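Local coordinates for protein extracellular serine protease (Aeromonas sobria, PDB 3WQB) that cleaves peptide bonds that follow paired basic residues, one of them lysine, as a secreted, calcium-binding, furin-like subtilase that is probably a virulence factor, at residues 76-82 with 114-120; 109-115 with 302-307; 291-295 with 329-333; 295-301 with 324-329. The protein carries 1 engineered substitution. All coordinates share one frame; numbering follows the deposited sequence.

Interaction 1 of 4, residues 76-82 with 114-120; sequences VVDDGLA and AHGTSVS
Asp78 meets the ring of His115 at its edge: ND1 donates to OD1 over 2.7 Å, nearly straight at 167°, and reaches the syn lone pair of that oxygen. Carboxylate and imidazole are close to coplanar, with 30° between their planes. The ring is turned to the acid because CG of His115 stands anti to the backbone N (chi1 -170°). On its anti side Asp78 OD1 also accepts the Asp79 backbone N at 2.7 Å, a second bond that limits rotation of the carboxylate. In a subtilase these are the predicted acid and base of the charge-relay system, placed where strand 73-77 ends and helix 115-124 begins; Ala336, an engineered residue at the predicted third position, lies beside the histidine. Asp79 grips the start of that helix with both oxygens. Its OD2 takes His115 N at 3.0 Å on the syn side, while OD1 takes Gly116 N at 2.7 Å from well above the carboxylate plane. A water bound to Asp79 OD1 also accepts from Thr117 N. Gly116 lets the chains come close, its CA lying 3.2 Å from Gly80 O in a CA-H...O contact. At the next residue, Ala82 N donates to Thr117 OG1 at 2.9 Å. Farther along the helix, Val76 CG1 packs against Val119 CG1 at 3.9 Å, and Leu81 CD1 lies against the CB and OG of Ser120.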
loop_
_atom_site.group_PDB
_atom_site.type_symbol
_atom_site.label_atom_id
_atom_site.label_comp_id
_atom_site.label_asym_id
_atom_site.label_seq_id
_atom_site.Cartn_x
_atom_site.Cartn_y
_atom_site.Cartn_z
ATOM N N VAL A 76 11.109 -9.660 0.688
ATOM C CA VAL A 76 9.977 -9.529 1.593
ATOM C C VAL A 76 10.389 -8.609 2.730
ATOM O O VAL A 76 11.172 -8.987 3.612
ATOM C CB VAL A 76 9.510 -10.910 2.093
ATOM C CG1 VAL A 76 8.382 -10.776 3.084
ATOM C CG2 VAL A 76 9.056 -11.753 0.907
ATOM N N VAL A 77 9.899 -7.377 2.666
ATOM C CA VAL A 77 10.221 -6.345 3.646
ATOM C C VAL A 77 9.060 -6.347 4.640
ATOM O O VAL A 77 7.969 -5.870 4.355
ATOM C CB VAL A 77 10.429 -4.975 2.958
ATOM C CG1 VAL A 77 10.857 -3.912 3.967
ATOM C CG2 VAL A 77 11.465 -5.097 1.833
ATOM N N ASP A 78 9.282 -6.947 5.800
ATOM C CA ASP A 78 8.159 -7.296 6.663
ATOM C C ASP A 78 8.634 -7.485 8.110
ATOM O O ASP A 78 9.607 -6.862 8.514
ATOM C CB ASP A 78 7.459 -8.543 6.094
ATOM C CG ASP A 78 5.978 -8.581 6.392
ATOM O OD1 ASP A 78 5.613 -8.828 7.560
ATOM O OD2 ASP A 78 5.168 -8.398 5.453
ATOM N N ASP A 79 7.950 -8.318 8.896
ATOM C CA ASP A 79 8.288 -8.459 10.314
ATOM C C ASP A 79 9.370 -9.502 10.586
ATOM O O ASP A 79 9.810 -9.656 11.723
ATOM C CB ASP A 79 7.027 -8.739 11.146
ATOM C CG ASP A 79 6.463 -10.141 10.929
ATOM O OD1 ASP A 79 7.018 -10.921 10.119
ATOM O OD2 ASP A 79 5.465 -10.480 11.607
ATOM N N GLY A 80 9.815 -10.191 9.541
ATOM C CA GLY A 80 10.677 -11.351 9.718
ATOM C C GLY A 80 10.448 -12.391 8.645
ATOM O O GLY A 80 9.545 -12.260 7.815
ATOM N N LEU A 81 11.294 -13.414 8.650
ATOM C CA LEU A 81 11.151 -14.555 7.762
ATOM C C LEU A 81 11.896 -15.714 8.392
ATOM O O LEU A 81 13.104 -15.622 8.621
ATOM C CB LEU A 81 11.734 -14.243 6.375
ATOM C CG LEU A 81 11.854 -15.389 5.356
ATOM C CD1 LEU A 81 10.574 -16.192 5.183
ATOM C CD2 LEU A 81 12.358 -14.864 4.005
ATOM N N ALA A 82 11.174 -16.796 8.672
ATOM C CA ALA A 82 11.789 -18.001 9.234
ATOM C C ALA A 82 12.483 -18.761 8.100
ATOM O O ALA A 82 11.907 -19.661 7.476
ATOM C CB ALA A 82 10.753 -18.857 9.918
ATOM N N ALA A 114 4.519 -13.646 12.802
ATOM C CA ALA A 114 4.395 -14.675 11.759
ATOM C C ALA A 114 4.043 -14.089 10.399
ATOM O O ALA A 114 3.859 -14.815 9.424
ATOM C CB ALA A 114 3.324 -15.701 12.162
ATOM N N HIS A 115 3.936 -12.772 10.345
ATOM C CA HIS A 115 3.365 -12.092 9.204
ATOM C C HIS A 115 4.243 -12.255 7.954
ATOM O O HIS A 115 3.755 -12.641 6.880
ATOM C CB HIS A 115 3.183 -10.629 9.614
ATOM C CG HIS A 115 2.389 -9.800 8.665
ATOM N ND1 HIS A 115 2.971 -9.019 7.690
ATOM C CD2 HIS A 115 1.059 -9.564 8.595
ATOM C CE1 HIS A 115 2.031 -8.359 7.039
ATOM N NE2 HIS A 115 0.862 -8.656 7.583
ATOM N N GLY A 116 5.534 -11.992 8.098
ATOM C CA GLY A 116 6.470 -12.046 6.976
ATOM C C GLY A 116 6.648 -13.457 6.437
ATOM O O GLY A 116 6.819 -13.658 5.234
ATOM N N THR A 117 6.641 -14.436 7.339
ATOM C CA THR A 117 6.763 -15.835 6.963
ATOM C C THR A 117 5.513 -16.292 6.209
ATOM O O THR A 117 5.601 -17.008 5.206
ATOM C CB THR A 117 7.059 -16.685 8.208
ATOM O OG1 THR A 117 8.297 -16.237 8.775
ATOM C CG2 THR A 117 7.161 -18.171 7.878
ATOM N N SER A 118 4.351 -15.843 6.674
ATOM C CA SER A 118 3.092 -16.133 5.981
ATOM C C SER A 118 3.051 -15.502 4.581
ATOM O O SER A 118 2.659 -16.146 3.612
ATOM C CB SER A 118 1.902 -15.676 6.827
ATOM O OG SER A 118 1.825 -16.389 8.054
ATOM N N VAL A 119 3.451 -14.237 4.496
ATOM C CA VAL A 119 3.609 -13.537 3.213
ATOM C C VAL A 119 4.513 -14.325 2.263
ATOM O O VAL A 119 4.161 -14.563 1.098
ATOM C CB VAL A 119 4.177 -12.105 3.455
ATOM C CG1 VAL A 119 4.691 -11.460 2.171
ATOM C CG2 VAL A 119 3.122 -11.220 4.092
ATOM N N SER A 120 5.678 -14.736 2.773
ATOM C CA SER A 120 6.666 -15.425 1.967
ATOM C C SER A 120 6.147 -16.717 1.351
ATOM O O SER A 120 6.426 -17.000 0.186
ATOM C CB SER A 120 7.944 -15.680 2.770
ATOM O OG SER A 120 8.526 -14.440 3.136
HETATM O O HOH W 1 7.475 -13.817 10.089
#

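Interaction 2 of 4, residues 109-115 with 302-307; sequences TDPDTAH and DMGYNR. With CA (calcium ion), chain E.
Tyr305 and Ala114 form the tight half of this loop-to-loop contact, which ties the calcium-binding loop 302-307 of the subtilase domain to the segment leading into the helix that begins at His115, the predicted charge-relay histidine. The methyl CB of Ala114 sits almost exactly above the centre of the tyrosine ring, 3.6 Å from the centroid and 4° off the ring normal, a CH-pi contact. The phenol runs alongside the His115 side chain, pointing the same way, and brings OH to 3.4 Å from His115 CB, near the plane of the imidazole at its edge; ND1 of that ring is bonded to Asp78, and NE2 to the backbone of another protein chain. CG of Tyr305 is anti to its carbonyl carbon (chi1 -61°), which turns one face of the ring to the Ala114 methyl. Gly304 N donates in the carbonyl plane to a lone pair of Pro111 O, 2.7 Å away. Close by in the same loop, Met303 O and Asn306 O bind the calcium ion at 2.3 and 2.5 Å.

The other half is more exposed to solvent. Pro111, in the type I turn from Asp110 to Thr113, rests its CG 3.8 Å from Met303 SD, the methionine being bent at chi2 and chi3. Its CB lies over one face of the Arg307 guanidinium, offset toward the rim. Exposed Asp112 closes this side with a salt bridge across nearly perpendicular planes: Arg307 NH2, with the acceptor near the guanidinium plane, approaches Asp112 OD2 from above its carboxylate at 2.7 Å.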
loop_
_atom_site.group_PDB
_atom_site.type_symbol
_atom_site.label_atom_id
_atom_site.label_comp_id
_atom_site.label_asym_id
_atom_site.label_seq_id
_atom_site.Cartn_x
_atom_site.Cartn_y
_atom_site.Cartn_z
ATOM N N THR A 109 11.852 -13.841 16.941
ATOM C CA THR A 109 11.910 -14.405 18.291
ATOM C C THR A 109 10.554 -14.340 18.981
ATOM O O THR A 109 10.350 -14.944 20.035
ATOM C CB THR A 109 12.922 -13.652 19.170
ATOM O OG1 THR A 109 12.617 -12.254 19.149
ATOM C CG2 THR A 109 14.337 -13.891 18.665
ATOM N N ASP A 110 9.626 -13.598 18.395
ATOM C CA ASP A 110 8.316 -13.412 19.001
ATOM C C ASP A 110 7.294 -14.347 18.354
ATOM O O ASP A 110 7.146 -14.341 17.138
ATOM C CB ASP A 110 7.895 -11.952 18.824
ATOM C CG ASP A 110 6.512 -11.677 19.343
ATOM O OD1 ASP A 110 6.341 -11.609 20.578
ATOM O OD2 ASP A 110 5.600 -11.504 18.510
ATOM N N PRO A 111 6.574 -15.155 19.165
ATOM C CA PRO A 111 5.626 -16.118 18.583
ATOM C C PRO A 111 4.558 -15.523 17.650
ATOM O O PRO A 111 4.124 -16.209 16.723
ATOM C CB PRO A 111 4.975 -16.757 19.816
ATOM C CG PRO A 111 6.019 -16.652 20.859
ATOM C CD PRO A 111 6.682 -15.323 20.627
ATOM N N ASP A 112 4.128 -14.283 17.886
ATOM C CA ASP A 112 3.089 -13.693 17.032
ATOM C C ASP A 112 3.591 -13.005 15.777
ATOM O O ASP A 112 2.794 -12.551 14.955
ATOM C CB ASP A 112 2.142 -12.778 17.797
ATOM C CG ASP A 112 0.750 -13.367 17.890
ATOM O OD1 ASP A 112 0.156 -13.700 16.835
ATOM O OD2 ASP A 112 0.264 -13.529 19.016
ATOM N N THR A 113 4.906 -12.986 15.605
ATOM C CA THR A 113 5.550 -12.262 14.507
ATOM C C THR A 113 5.679 -13.206 13.292
ATOM O O THR A 113 6.776 -13.518 12.820
ATOM C CB THR A 113 6.881 -11.628 15.023
ATOM O OG1 THR A 113 6.567 -10.734 16.094
ATOM C CG2 THR A 113 7.583 -10.819 13.979
ATOM N N ALA A 114 4.519 -13.646 12.802
ATOM C CA ALA A 114 4.395 -14.675 11.759
ATOM C C ALA A 114 4.043 -14.089 10.399
ATOM O O ALA A 114 3.859 -14.815 9.424
ATOM C CB ALA A 114 3.324 -15.701 12.162
ATOM N N HIS A 115 3.936 -12.772 10.345
ATOM C CA HIS A 115 3.365 -12.092 9.204
ATOM C C HIS A 115 4.243 -12.255 7.954
ATOM O O HIS A 115 3.755 -12.641 6.880
ATOM C CB HIS A 115 3.183 -10.629 9.614
ATOM C CG HIS A 115 2.389 -9.800 8.665
ATOM N ND1 HIS A 115 2.971 -9.019 7.690
ATOM C CD2 HIS A 115 1.059 -9.564 8.595
ATOM C CE1 HIS A 115 2.031 -8.359 7.039
ATOM N NE2 HIS A 115 0.862 -8.656 7.583
ATOM N N ASP A 302 4.931 -23.962 19.000
ATOM C CA ASP A 302 5.229 -22.905 19.968
ATOM C C ASP A 302 5.406 -21.518 19.347
ATOM O O ASP A 302 5.604 -20.539 20.069
ATOM C CB ASP A 302 6.483 -23.260 20.770
ATOM C CG ASP A 302 7.697 -23.496 19.886
ATOM O OD1 ASP A 302 7.540 -23.797 18.676
ATOM O OD2 ASP A 302 8.827 -23.393 20.411
ATOM N N MET A 303 5.353 -21.441 18.020
ATOM C CA MET A 303 5.559 -20.182 17.300
ATOM C C MET A 303 4.529 -20.049 16.191
ATOM O O MET A 303 4.129 -21.040 15.581
ATOM C CB MET A 303 6.956 -20.150 16.668
ATOM C CG MET A 303 8.113 -20.207 17.670
ATOM S SD MET A 303 8.301 -18.707 18.655
ATOM C CE MET A 303 9.071 -17.624 17.460
ATOM N N GLY A 304 4.140 -18.812 15.912
ATOM C CA GLY A 304 3.349 -18.515 14.725
ATOM C C GLY A 304 1.869 -18.363 14.985
ATOM O O GLY A 304 1.400 -18.427 16.134
ATOM N N TYR A 305 1.116 -18.165 13.903
ATOM C CA TYR A 305 -0.345 -18.086 14.000
ATOM C C TYR A 305 -0.981 -19.449 14.304
ATOM O O TYR A 305 -2.107 -19.509 14.802
ATOM C CB TYR A 305 -0.951 -17.521 12.716
ATOM C CG TYR A 305 -0.525 -16.124 12.335
ATOM C CD1 TYR A 305 -0.243 -15.158 13.301
ATOM C CD2 TYR A 305 -0.412 -15.764 10.988
ATOM C CE1 TYR A 305 0.132 -13.870 12.941
ATOM C CE2 TYR A 305 -0.038 -14.476 10.618
ATOM C CZ TYR A 305 0.241 -13.536 11.593
ATOM O OH TYR A 305 0.609 -12.255 11.217
ATOM N N ASN A 306 -0.257 -20.524 14.003
ATOM C CA ASN A 306 -0.651 -21.872 14.375
ATOM C C ASN A 306 0.266 -22.303 15.519
ATOM O O ASN A 306 1.402 -22.747 15.306
ATOM C CB ASN A 306 -0.568 -22.821 13.173
ATOM C CG ASN A 306 -0.986 -24.243 13.507
ATOM O OD1 ASN A 306 -1.426 -24.536 14.619
ATOM N ND2 ASN A 306 -0.870 -25.132 12.528
ATOM N N ARG A 307 -0.226 -22.099 16.739
ATOM C CA ARG A 307 0.516 -22.456 17.939
ATOM C C ARG A 307 -0.454 -22.782 19.058
ATOM O O ARG A 307 -1.574 -22.273 19.089
ATOM C CB ARG A 307 1.506 -21.350 18.344
ATOM C CG ARG A 307 0.882 -20.081 18.900
ATOM C CD ARG A 307 1.942 -19.073 19.303
ATOM N NE ARG A 307 1.381 -17.958 20.069
ATOM C CZ ARG A 307 0.964 -16.809 19.542
ATOM N NH1 ARG A 307 1.043 -16.600 18.237
ATOM N NH2 ARG A 307 0.471 -15.855 20.322
HETATM CA CA CA E . 3.554 -22.622 14.068
#

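Interaction 3 of 4, residues 291-295 with 329-333; sequences PAMVT and NGVMN
Antiparallel backbone pairing joins Thr295 to Asn329 in a short two-stranded ribbon of the subtilase domain, packed against helices 115-124 and 335-352. The pair is of the hydrogen-bonded kind: Thr295 N donates to Asn329 O at 3.0 Å and Asn329 N returns a bond to Thr295 O at 2.9 Å. Beyond Asn329 the chain turns a corner at Gly330; past the corner Met293 N donates to Met332 O at 2.8 Å, and the pairing there is loose.

Asn329 helps to shape that corner. Its CG lies between the backbone N and the carbonyl carbon (chi1 74°), which carries OD1 back over the following residues. There it accepts Val331 N in the amide plane on a lone pair, an Asx turn, and a second bond, tilted, from Met332 N extends this to an Asx motif. The other amide end, ND2, is held by Ser118 OG and Asp297 OD1. Thr295 lies alongside this asparagine, pointing the same way; its OG1 bonds to Ser118 O, leaving the methyl CG2 to meet Met332 CB at 3.7 Å. On that face Met293 and Met332 send their ends away from each other's segment, Met293 touching Ser341 of helix 335-352 and Met332 touching Val119. Near the corner a water bridges the two segments, accepting from Ala292 N at 2.8 Å and donating to Gly330 O at 2.7 Å, while the Ala292 methyl CB sits 3.3 Å from Met332 O.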
loop_
_atom_site.group_PDB
_atom_site.type_symbol
_atom_site.label_atom_id
_atom_site.label_comp_id
_atom_site.label_asym_id
_atom_site.label_seq_id
_atom_site.Cartn_x
_atom_site.Cartn_y
_atom_site.Cartn_z
ATOM N N PRO A 291 -13.077 -18.382 4.098
ATOM C CA PRO A 291 -11.676 -18.700 3.793
ATOM C C PRO A 291 -10.701 -17.536 3.948
ATOM O O PRO A 291 -11.015 -16.380 3.624
ATOM C CB PRO A 291 -11.722 -19.152 2.324
ATOM C CG PRO A 291 -13.116 -19.623 2.139
ATOM C CD PRO A 291 -13.947 -18.670 2.945
ATOM N N ALA A 292 -9.514 -17.865 4.442
ATOM C CA ALA A 292 -8.364 -16.971 4.347
ATOM C C ALA A 292 -7.228 -17.704 3.618
ATOM O O ALA A 292 -7.500 -18.630 2.845
ATOM C CB ALA A 292 -7.947 -16.442 5.720
ATOM N N MET A 293 -5.976 -17.320 3.861
ATOM C CA MET A 293 -4.860 -17.795 3.046
ATOM C C MET A 293 -4.084 -18.888 3.776
ATOM O O MET A 293 -3.414 -18.625 4.785
ATOM C CB MET A 293 -3.924 -16.635 2.694
ATOM C CG MET A 293 -4.604 -15.392 2.122
ATOM S SD MET A 293 -5.284 -15.577 0.458
ATOM C CE MET A 293 -3.780 -15.432 -0.483
ATOM N N VAL A 294 -4.169 -20.109 3.256
ATOM C CA VAL A 294 -3.367 -21.213 3.777
ATOM C C VAL A 294 -1.930 -21.047 3.295
ATOM O O VAL A 294 -1.666 -20.938 2.094
ATOM C CB VAL A 294 -3.946 -22.581 3.362
ATOM C CG1 VAL A 294 -2.988 -23.713 3.751
ATOM C CG2 VAL A 294 -5.323 -22.767 4.004
ATOM N N THR A 295 -1.000 -21.012 4.244
ATOM C CA THR A 295 0.375 -20.649 3.937
ATOM C C THR A 295 1.347 -21.174 4.999
ATOM O O THR A 295 0.943 -21.866 5.938
ATOM C CB THR A 295 0.502 -19.105 3.800
ATOM O OG1 THR A 295 1.801 -18.764 3.302
ATOM C CG2 THR A 295 0.243 -18.398 5.127
ATOM N N ASN A 329 -0.473 -22.266 8.493
ATOM C CA ASN A 329 -1.646 -21.652 9.117
ATOM C C ASN A 329 -2.709 -21.382 8.050
ATOM O O ASN A 329 -2.401 -21.405 6.859
ATOM C CB ASN A 329 -1.277 -20.384 9.925
ATOM C CG ASN A 329 -0.947 -19.170 9.044
ATOM O OD1 ASN A 329 -1.826 -18.614 8.377
ATOM N ND2 ASN A 329 0.310 -18.718 9.097
ATOM N N GLY A 330 -3.946 -21.159 8.484
ATOM C CA GLY A 330 -5.052 -20.894 7.561
ATOM C C GLY A 330 -5.706 -19.548 7.794
ATOM O O GLY A 330 -6.827 -19.302 7.328
ATOM N N VAL A 331 -5.027 -18.674 8.532
ATOM C CA VAL A 331 -5.623 -17.404 8.955
ATOM C C VAL A 331 -4.936 -16.168 8.378
ATOM O O VAL A 331 -5.379 -15.048 8.622
ATOM C CB VAL A 331 -5.695 -17.285 10.496
ATOM C CG1 VAL A 331 -6.567 -18.387 11.082
ATOM C CG2 VAL A 331 -4.293 -17.286 11.108
ATOM N N MET A 332 -3.862 -16.359 7.613
ATOM C CA MET A 332 -3.217 -15.213 6.984
ATOM C C MET A 332 -4.203 -14.520 6.052
ATOM O O MET A 332 -4.956 -15.175 5.350
ATOM C CB MET A 332 -1.952 -15.646 6.245
ATOM C CG MET A 332 -1.187 -14.526 5.575
ATOM S SD MET A 332 -0.758 -13.199 6.713
ATOM C CE MET A 332 0.060 -12.082 5.586
ATOM N N ASN A 333 -4.206 -13.193 6.057
ATOM C CA ASN A 333 -5.224 -12.445 5.332
ATOM C C ASN A 333 -4.745 -11.025 5.033
ATOM O O ASN A 333 -3.552 -10.733 5.098
ATOM C CB ASN A 333 -6.527 -12.420 6.141
ATOM C CG ASN A 333 -6.407 -11.599 7.404
ATOM O OD1 ASN A 333 -5.311 -11.175 7.775
ATOM N ND2 ASN A 333 -7.536 -11.352 8.068
HETATM O O HOH W 2 -8.739 -20.242 5.638
#

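Interaction 4 of 4, residues 295-301 with 324-329; sequences TTDLPGC and ASCDYN. With CA (calcium ion), chain E.
Metal bonds come from both segments where Asp297, Leu298 and Gly300 face Cys326. Asp297 OD2 and the carbonyl oxygens of Leu298, Gly300 and Cys326 each lie 2.4 Å from the calcium ion. The carbonyls crowd together, Gly300 O standing 3.3 Å from Cys326 O, a spacing accounted for by the shared cation.

Hydrogen bonds hold this ligand set in place. Asp297 CG is anti to its backbone N (chi1 -164°), which turns the carboxylate toward the metal; the other oxygen, OD1, receives Asn329 ND2 at 3.1 Å from above the carboxylate plane, the two flat groups standing perpendicular. Tyr305 N also donates to OD1, so second-shell bonds probably fix the rotation of the carboxylate. Asp297 N in turn bonds to Asp327 O. The Asp327 side chain bends back to the metal loop, where OD1 accepts Gly300 N nearly along its C-O bond.

The covalent link is the Cys301-Cys326 disulfide, with a chi3 of 87°. It joins the residue after one ligand to another ligand, Cys326.

Side-chain packing adds to these. Past the Thr295-Asn329 pair, Thr296 and Tyr328 form a non-hydrogen-bonded pair with diverging side chains; the Thr296 methyl CG2 still reaches Tyr328 CE1 at 3.9 Å, and Thr295 O lies near the plane of the tyrosine ring at its edge.

Met303 O and Asn306 O complete six protein ligands. Together they make the second calcium site of this furin-like protease, a loop site closed by a disulfide at the end of a two-stranded antiparallel ribbon.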
loop_
_atom_site.group_PDB
_atom_site.type_symbol
_atom_site.label_atom_id
_atom_site.label_comp_id
_atom_site.label_asym_id
_atom_site.label_seq_id
_atom_site.Cartn_x
_atom_site.Cartn_y
_atom_site.Cartn_z
ATOM N N THR A 295 -1.000 -21.012 4.244
ATOM C CA THR A 295 0.375 -20.649 3.937
ATOM C C THR A 295 1.347 -21.174 4.999
ATOM O O THR A 295 0.943 -21.866 5.938
ATOM C CB THR A 295 0.502 -19.105 3.800
ATOM O OG1 THR A 295 1.801 -18.764 3.302
ATOM C CG2 THR A 295 0.243 -18.398 5.127
ATOM N N THR A 296 2.619 -20.839 4.840
ATOM C CA THR A 296 3.650 -21.201 5.787
ATOM C C THR A 296 3.579 -20.346 7.051
ATOM O O THR A 296 3.526 -19.115 6.991
ATOM C CB THR A 296 5.036 -21.043 5.149
ATOM O OG1 THR A 296 5.134 -19.750 4.538
ATOM C CG2 THR A 296 5.259 -22.093 4.067
ATOM N N ASP A 297 3.605 -21.018 8.197
ATOM C CA ASP A 297 3.618 -20.379 9.503
ATOM C C ASP A 297 5.028 -20.404 10.069
ATOM O O ASP A 297 5.902 -21.082 9.527
ATOM C CB ASP A 297 2.692 -21.165 10.435
ATOM C CG ASP A 297 2.327 -20.395 11.683
ATOM O OD1 ASP A 297 2.087 -19.173 11.570
ATOM O OD2 ASP A 297 2.288 -21.009 12.772
ATOM N N LEU A 298 5.263 -19.670 11.156
ATOM C CA LEU A 298 6.476 -19.919 11.928
ATOM C C LEU A 298 6.496 -21.393 12.342
ATOM O O LEU A 298 5.470 -21.924 12.772
ATOM C CB LEU A 298 6.554 -19.029 13.161
ATOM C CG LEU A 298 6.572 -17.520 12.927
ATOM C CD1 LEU A 298 6.744 -16.779 14.244
ATOM C CD2 LEU A 298 7.669 -17.135 11.959
ATOM N N PRO A 299 7.650 -22.069 12.182
ATOM C CA PRO A 299 7.653 -23.516 12.443
ATOM C C PRO A 299 7.422 -23.877 13.913
ATOM O O PRO A 299 7.832 -23.138 14.811
ATOM C CB PRO A 299 9.047 -23.962 11.987
ATOM C CG PRO A 299 9.873 -22.722 11.901
ATOM C CD PRO A 299 8.946 -21.583 11.671
ATOM N N GLY A 300 6.755 -25.003 14.140
ATOM C CA GLY A 300 6.548 -25.507 15.489
ATOM C C GLY A 300 5.227 -25.064 16.078
ATOM O O GLY A 300 4.639 -24.067 15.654
ATOM N N CYS A 301 4.767 -25.804 17.075
ATOM C CA CYS A 301 3.513 -25.486 17.730
ATOM C C CYS A 301 3.712 -24.477 18.869
ATOM O O CYS A 301 2.774 -24.150 19.576
ATOM C CB CYS A 301 2.793 -26.762 18.180
ATOM S SG CYS A 301 2.371 -27.908 16.816
ATOM N N ALA A 324 1.281 -31.733 11.958
ATOM C CA ALA A 324 1.710 -32.132 13.298
ATOM C C ALA A 324 2.674 -31.152 13.962
ATOM O O ALA A 324 2.612 -30.950 15.175
ATOM C CB ALA A 324 2.308 -33.535 13.275
ATOM N N SER A 325 3.555 -30.547 13.167
ATOM C CA SER A 325 4.500 -29.567 13.700
ATOM C C SER A 325 4.010 -28.126 13.600
ATOM O O SER A 325 4.779 -27.205 13.854
ATOM C CB SER A 325 5.864 -29.708 13.031
ATOM O OG SER A 325 6.511 -30.886 13.482
ATOM N N CYS A 326 2.737 -27.935 13.250
ATOM C CA CYS A 326 2.145 -26.587 13.158
ATOM C C CYS A 326 2.979 -25.648 12.279
ATOM O O CYS A 326 3.233 -24.494 12.659
ATOM C CB CYS A 326 1.966 -25.973 14.553
ATOM S SG CYS A 326 0.961 -26.949 15.691
ATOM N N ASP A 327 3.410 -26.150 11.123
ATOM C CA ASP A 327 4.265 -25.387 10.220
ATOM C C ASP A 327 3.471 -24.526 9.237
ATOM O O ASP A 327 4.073 -23.768 8.475
ATOM C CB ASP A 327 5.189 -26.316 9.418
ATOM C CG ASP A 327 6.303 -26.932 10.251
ATOM O OD1 ASP A 327 6.656 -26.404 11.330
ATOM O OD2 ASP A 327 6.850 -27.955 9.787
ATOM N N TYR A 328 2.142 -24.666 9.240
ATOM C CA TYR A 328 1.252 -23.958 8.298
ATOM C C TYR A 328 0.110 -23.313 9.061
ATOM O O TYR A 328 -0.208 -23.718 10.176
ATOM C CB TYR A 328 0.748 -24.925 7.195
ATOM C CG TYR A 328 1.944 -25.610 6.613
ATOM C CD1 TYR A 328 2.733 -24.969 5.666
ATOM C CD2 TYR A 328 2.381 -26.843 7.113
ATOM C CE1 TYR A 328 3.893 -25.545 5.183
ATOM C CE2 TYR A 328 3.546 -27.434 6.642
ATOM C CZ TYR A 328 4.303 -26.774 5.680
ATOM O OH TYR A 328 5.462 -27.326 5.207
ATOM N N ASN A 329 -0.473 -22.266 8.493
ATOM C CA ASN A 329 -1.646 -21.652 9.117
ATOM C C ASN A 329 -2.709 -21.382 8.050
ATOM O O ASN A 329 -2.401 -21.405 6.859
ATOM C CB ASN A 329 -1.277 -20.384 9.925
ATOM C CG ASN A 329 -0.947 -19.170 9.044
ATOM O OD1 ASN A 329 -1.826 -18.614 8.377
ATOM N ND2 ASN A 329 0.310 -18.718 9.097
HETATM CA CA CA E . 3.554 -22.622 14.068
#

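In the fold
All four contacts lie on one side of the chain's centre, within the subtilase domain. Interactions 2 and 4 have centres about 9 Å apart and complete one calcium site between them; Tyr305 N donates to Asp297 OD1 at 2.7 Å and Asn306 ND2 lies 2.8 Å from Tyr328 O. Interactions 1 and 2 share Ala114 and His115, which link the metal loop to the predicted charge-relay pair. Interactions 3 and 4 overlap at Thr295 and Asn329, 4 being nested within the loop that 3 closes. Helix 115-124 meets this ribbon through Ser118: its O lies 2.8 Å from Thr295 OG1, and its OG 3.0 Å from Asn329 ND2.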